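Local coordinates for protein yeast glycogen phosphorylase (Saccharomyces cerevisiae, PDB 1YGP) that belongs to the glycogen phosphorylase family, enzymes of the GT-B fold that hold a pyridoxal-5'-phosphate cofactor, at residues A[570-573]-A[574-578]; A[672-675]-A[676-680]. All coordinates share one frame; numbering follows the deposited sequence.

In the fold
Contact 1 (570-578) and contact 2 (672-680) are both single helical stretches in the part of the chain built round the six-stranded parallel sheet 601-606, 649-654, 688-693, 710-713, 735-739 and 757-759. Contact 1 belongs to helix 562-584, which leads toward strand 601-606; contact 2 lies toward the C-terminal part of helix 662-678, which is the crossover between strands 649-654 and 688-693. Their centres are 24 Å apart, and about 13 Å separates the nearest atoms, with no touch. The R577 side chain of contact 1 comes to about 12 Å from pyridoxal-5'-phosphate, although R577 is not one of the residues of its pocket.

Contact 1 (A[570-573]-A[574-578]); sequences VKLN and NKIRL
V570 to N573 run straight on into N574 to L578 as one unbroken stretch of helix 562-584, joined by four successive i to i+4 backbone bonds. N574 N to V570 O, 2.9 Å, is nearly linear, with an angle of 171° at the hydrogen. K575 N to K571 O and I576 N to L572 O follow, and R577 N to N573 O is the last, at 3.1 Å. L572 and I576, one turn apart, supply the apolar touch: their CD1 atoms meet at 3.9 Å as the two side chains cross obliquely. L572 swings its CG away from its own backbone N (chi1 -172°), whereas I576 keeps CG1 beside its own N, CG1 lying 3.5 Å from L572 O. I576 also packs on L597. The N574 side chain stays near the carbonyl that accepts its own N, with CG 3.7 Å from V570 O; ND2 is hydrogen-bonded to N526 OD1 and P706 O. Its OD1 sits 4.1 Å above the plane of the R577 guanidinium, over its centre, so the amide oxygen faces the flat cation and is not at its edge. R577 NH2 bonds to A525 O. K575 lays CG 3.5 Å from K571 O before its ammonium leaves to form a salt bridge with D709 and a hydrogen bond to T600 O, while K571 NZ is held by the carbonyls of S708, P706 and N732. The polar ends of both lysines, N574 and R577 thus tie this helix to surrounding loops, and the carbonyls and D709 probably stabilise the positive charges.

Contact 2 (A[672-675]-A[676-680]); sequences NCVA and DIVNN
V674 and V678 lie side by side and point the same way, one turn apart, with V674 CG1 4.1 Å from V678 CG2. V678 sets CG1 anti to its backbone N (chi1 176°), which leaves CG2 beside that N and 3.4 Å from V674 O, the same oxygen that accepts V678 N at 3.0 Å. This pair faces helix 615-634: V674 packs on I622 and I623, V678 on Y626. I677 reaches back alongside C673, with CG1 3.9 Å from C673 O, and also touches Y626. Helix 662-678 is the crossover of a beta-alpha-beta unit between parallel strands 649-654 and 688-693, and another flank of it rests on the second strand. There A675 and N679 meet, A675 CB lying 3.7 Å from N679 ND2. The N679 side chain folds back over A675 O, which takes a backbone bond from N679 N; the amide itself spends ND2 on V690 O, pinning the helix to strand 688-693. N672, one turn before A675 and D676, packs on F692 of that strand and gives its ND2 to G203 O. D676 brings its CG to 3.7 Å from N672 O, the acceptor of D676 N. N680, beyond the helix, turns its amide back, and its ND2 meets D676 O at 2.7 Å, on a lone pair in the carbonyl plane, although that oxygen stands 26° out of the amide plane of N680.

Contact 1 (A[570-573]-A[574-578])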
loop_
_atom_site.group_PDB
_atom_site.type_symbol
_atom_site.label_atom_id
_atom_site.label_comp_id
_atom_site.label_asym_id
_atom_site.label_seq_id
_atom_site.Cartn_x
_atom_site.Cartn_y
_atom_site.Cartn_z
ATOM N N VAL A 570 6.680 -26.463 34.000
ATOM C CA VAL A 570 6.747 -25.324 33.079
ATOM C C VAL A 570 7.138 -25.889 31.691
ATOM O O VAL A 570 6.408 -25.825 30.695
ATOM C CB VAL A 570 7.810 -24.303 33.620
ATOM C CG1 VAL A 570 7.878 -23.105 32.715
ATOM C CG2 VAL A 570 7.440 -23.779 34.998
ATOM N N LYS A 571 8.244 -26.621 31.658
ATOM C CA LYS A 571 8.762 -27.161 30.425
ATOM C C LYS A 571 7.783 -28.118 29.772
ATOM O O LYS A 571 7.721 -28.154 28.546
ATOM C CB LYS A 571 10.121 -27.810 30.766
ATOM C CG LYS A 571 10.921 -28.463 29.627
ATOM C CD LYS A 571 11.293 -27.577 28.457
ATOM C CE LYS A 571 12.409 -26.648 28.854
ATOM N NZ LYS A 571 12.794 -25.788 27.755
ATOM N N LEU A 572 6.948 -28.841 30.527
ATOM C CA LEU A 572 5.970 -29.777 29.952
ATOM C C LEU A 572 4.860 -28.976 29.280
ATOM O O LEU A 572 4.474 -29.264 28.140
ATOM C CB LEU A 572 5.393 -30.704 31.078
ATOM C CG LEU A 572 4.459 -31.938 30.886
ATOM C CD1 LEU A 572 3.026 -31.500 30.744
ATOM C CD2 LEU A 572 4.846 -32.715 29.649
ATOM N N ASN A 573 4.366 -27.911 29.919
ATOM C CA ASN A 573 3.306 -27.104 29.332
ATOM C C ASN A 573 3.845 -26.445 28.080
ATOM O O ASN A 573 3.164 -26.468 27.052
ATOM C CB ASN A 573 2.816 -26.025 30.300
ATOM C CG ASN A 573 2.333 -26.555 31.657
ATOM O OD1 ASN A 573 2.500 -25.890 32.685
ATOM N ND2 ASN A 573 1.720 -27.736 31.761
ATOM N N ASN A 574 5.095 -25.958 28.100
ATOM C CA ASN A 574 5.731 -25.380 26.914
ATOM C C ASN A 574 5.841 -26.359 25.767
ATOM O O ASN A 574 5.701 -25.977 24.596
ATOM C CB ASN A 574 7.134 -24.891 27.165
ATOM C CG ASN A 574 7.197 -23.567 27.899
ATOM O OD1 ASN A 574 6.239 -22.809 28.026
ATOM N ND2 ASN A 574 8.356 -23.236 28.435
ATOM N N LYS A 575 6.061 -27.638 26.093
ATOM C CA LYS A 575 6.089 -28.674 25.075
ATOM C C LYS A 575 4.718 -28.849 24.439
ATOM O O LYS A 575 4.610 -28.998 23.214
ATOM C CB LYS A 575 6.565 -30.007 25.671
ATOM C CG LYS A 575 8.091 -30.049 25.654
ATOM C CD LYS A 575 8.616 -31.460 25.697
ATOM C CE LYS A 575 9.132 -31.805 27.069
ATOM N NZ LYS A 575 9.518 -33.205 27.091
ATOM N N ILE A 576 3.663 -28.726 25.250
ATOM C CA ILE A 576 2.301 -28.843 24.756
ATOM C C ILE A 576 2.043 -27.741 23.752
ATOM O O ILE A 576 1.465 -28.058 22.710
ATOM C CB ILE A 576 1.277 -28.759 25.929
ATOM C CG1 ILE A 576 1.330 -30.065 26.707
ATOM C CG2 ILE A 576 -0.141 -28.460 25.412
ATOM C CD1 ILE A 576 0.646 -29.960 28.094
ATOM N N ARG A 577 2.469 -26.494 24.006
ATOM C CA ARG A 577 2.256 -25.418 23.041
ATOM C C ARG A 577 2.836 -25.801 21.696
ATOM O O ARG A 577 2.123 -25.704 20.697
ATOM C CB ARG A 577 2.946 -24.101 23.341
ATOM C CG ARG A 577 2.671 -23.352 24.621
ATOM C CD ARG A 577 3.150 -21.906 24.448
ATOM N NE ARG A 577 4.562 -21.828 24.120
ATOM C CZ ARG A 577 5.337 -20.828 24.539
ATOM N NH1 ARG A 577 4.857 -19.835 25.282
ATOM N NH2 ARG A 577 6.632 -20.849 24.221
ATOM N N LEU A 578 4.091 -26.275 21.643
ATOM C CA LEU A 578 4.731 -26.629 20.393
ATOM C C LEU A 578 3.938 -27.718 19.694
ATOM O O LEU A 578 3.673 -27.614 18.493
ATOM C CB LEU A 578 6.149 -27.117 20.646
ATOM C CG LEU A 578 6.907 -27.583 19.403
ATOM C CD1 LEU A 578 7.084 -26.408 18.461
ATOM C CD2 LEU A 578 8.228 -28.198 19.804
#

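Contact 2 (A[672-675]-A[676-680])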
loop_
_atom_site.group_PDB
_atom_site.type_symbol
_atom_site.label_atom_id
_atom_site.label_comp_id
_atom_site.label_asym_id
_atom_site.label_seq_id
_atom_site.Cartn_x
_atom_site.Cartn_y
_atom_site.Cartn_z
ATOM N N ASN A 672 12.580 -34.589 5.219
ATOM C CA ASN A 672 11.172 -34.871 4.955
ATOM C C ASN A 672 10.890 -36.317 4.591
ATOM O O ASN A 672 9.883 -36.903 5.002
ATOM C CB ASN A 672 10.675 -33.951 3.845
ATOM C CG ASN A 672 10.485 -32.530 4.360
ATOM O OD1 ASN A 672 9.826 -32.313 5.378
ATOM N ND2 ASN A 672 11.032 -31.516 3.700
ATOM N N CYS A 673 11.817 -36.927 3.878
ATOM C CA CYS A 673 11.728 -38.332 3.570
ATOM C C CYS A 673 11.881 -39.202 4.830
ATOM O O CYS A 673 11.084 -40.126 5.095
ATOM C CB CYS A 673 12.799 -38.667 2.563
ATOM S SG CYS A 673 12.538 -37.818 0.981
ATOM N N VAL A 674 12.903 -38.931 5.657
ATOM C CA VAL A 674 13.110 -39.666 6.896
ATOM C C VAL A 674 11.824 -39.568 7.704
ATOM O O VAL A 674 11.289 -40.594 8.115
ATOM C CB VAL A 674 14.280 -39.047 7.675
ATOM C CG1 VAL A 674 14.417 -39.680 9.060
ATOM C CG2 VAL A 674 15.550 -39.268 6.882
ATOM N N ALA A 675 11.264 -38.365 7.847
ATOM C CA ALA A 675 10.036 -38.163 8.595
ATOM C C ALA A 675 8.893 -38.979 8.038
ATOM O O ALA A 675 8.131 -39.552 8.817
ATOM C CB ALA A 675 9.614 -36.707 8.571
ATOM N N ASP A 676 8.764 -39.111 6.720
ATOM C CA ASP A 676 7.693 -39.922 6.189
ATOM C C ASP A 676 7.819 -41.396 6.457
ATOM O O ASP A 676 6.781 -42.014 6.660
ATOM C CB ASP A 676 7.547 -39.728 4.692
ATOM C CG ASP A 676 6.648 -38.544 4.353
ATOM O OD1 ASP A 676 5.824 -38.137 5.184
ATOM O OD2 ASP A 676 6.765 -38.030 3.239
ATOM N N ILE A 677 9.001 -42.002 6.506
ATOM C CA ILE A 677 9.135 -43.433 6.790
ATOM C C ILE A 677 9.008 -43.721 8.293
ATOM O O ILE A 677 8.161 -44.513 8.719
ATOM C CB ILE A 677 10.496 -43.866 6.184
ATOM C CG1 ILE A 677 10.279 -43.910 4.674
ATOM C CG2 ILE A 677 11.004 -45.195 6.718
ATOM C CD1 ILE A 677 11.564 -44.025 3.816
ATOM N N VAL A 678 9.773 -43.001 9.121
ATOM C CA VAL A 678 9.821 -43.172 10.568
ATOM C C VAL A 678 8.503 -42.798 11.223
ATOM O O VAL A 678 7.980 -43.560 12.022
ATOM C CB VAL A 678 10.964 -42.308 11.112
ATOM C CG1 VAL A 678 11.001 -42.361 12.629
ATOM C CG2 VAL A 678 12.286 -42.809 10.530
ATOM N N ASN A 679 7.874 -41.685 10.871
ATOM C CA ASN A 679 6.638 -41.299 11.532
ATOM C C ASN A 679 5.499 -42.252 11.267
ATOM O O ASN A 679 4.553 -42.394 12.054
ATOM C CB ASN A 679 6.161 -39.926 11.093
ATOM C CG ASN A 679 6.977 -38.747 11.596
ATOM O OD1 ASN A 679 7.693 -38.788 12.596
ATOM N ND2 ASN A 679 6.908 -37.628 10.900
ATOM N N ASN A 680 5.587 -42.954 10.147
ATOM C CA ASN A 680 4.476 -43.802 9.780
ATOM C C ASN A 680 4.813 -45.265 9.927
ATOM O O ASN A 680 4.062 -46.135 9.474
ATOM C CB ASN A 680 4.068 -43.469 8.353
ATOM C CG ASN A 680 3.670 -42.003 8.256
ATOM O OD1 ASN A 680 2.858 -41.489 9.025
ATOM N ND2 ASN A 680 4.254 -41.231 7.355
#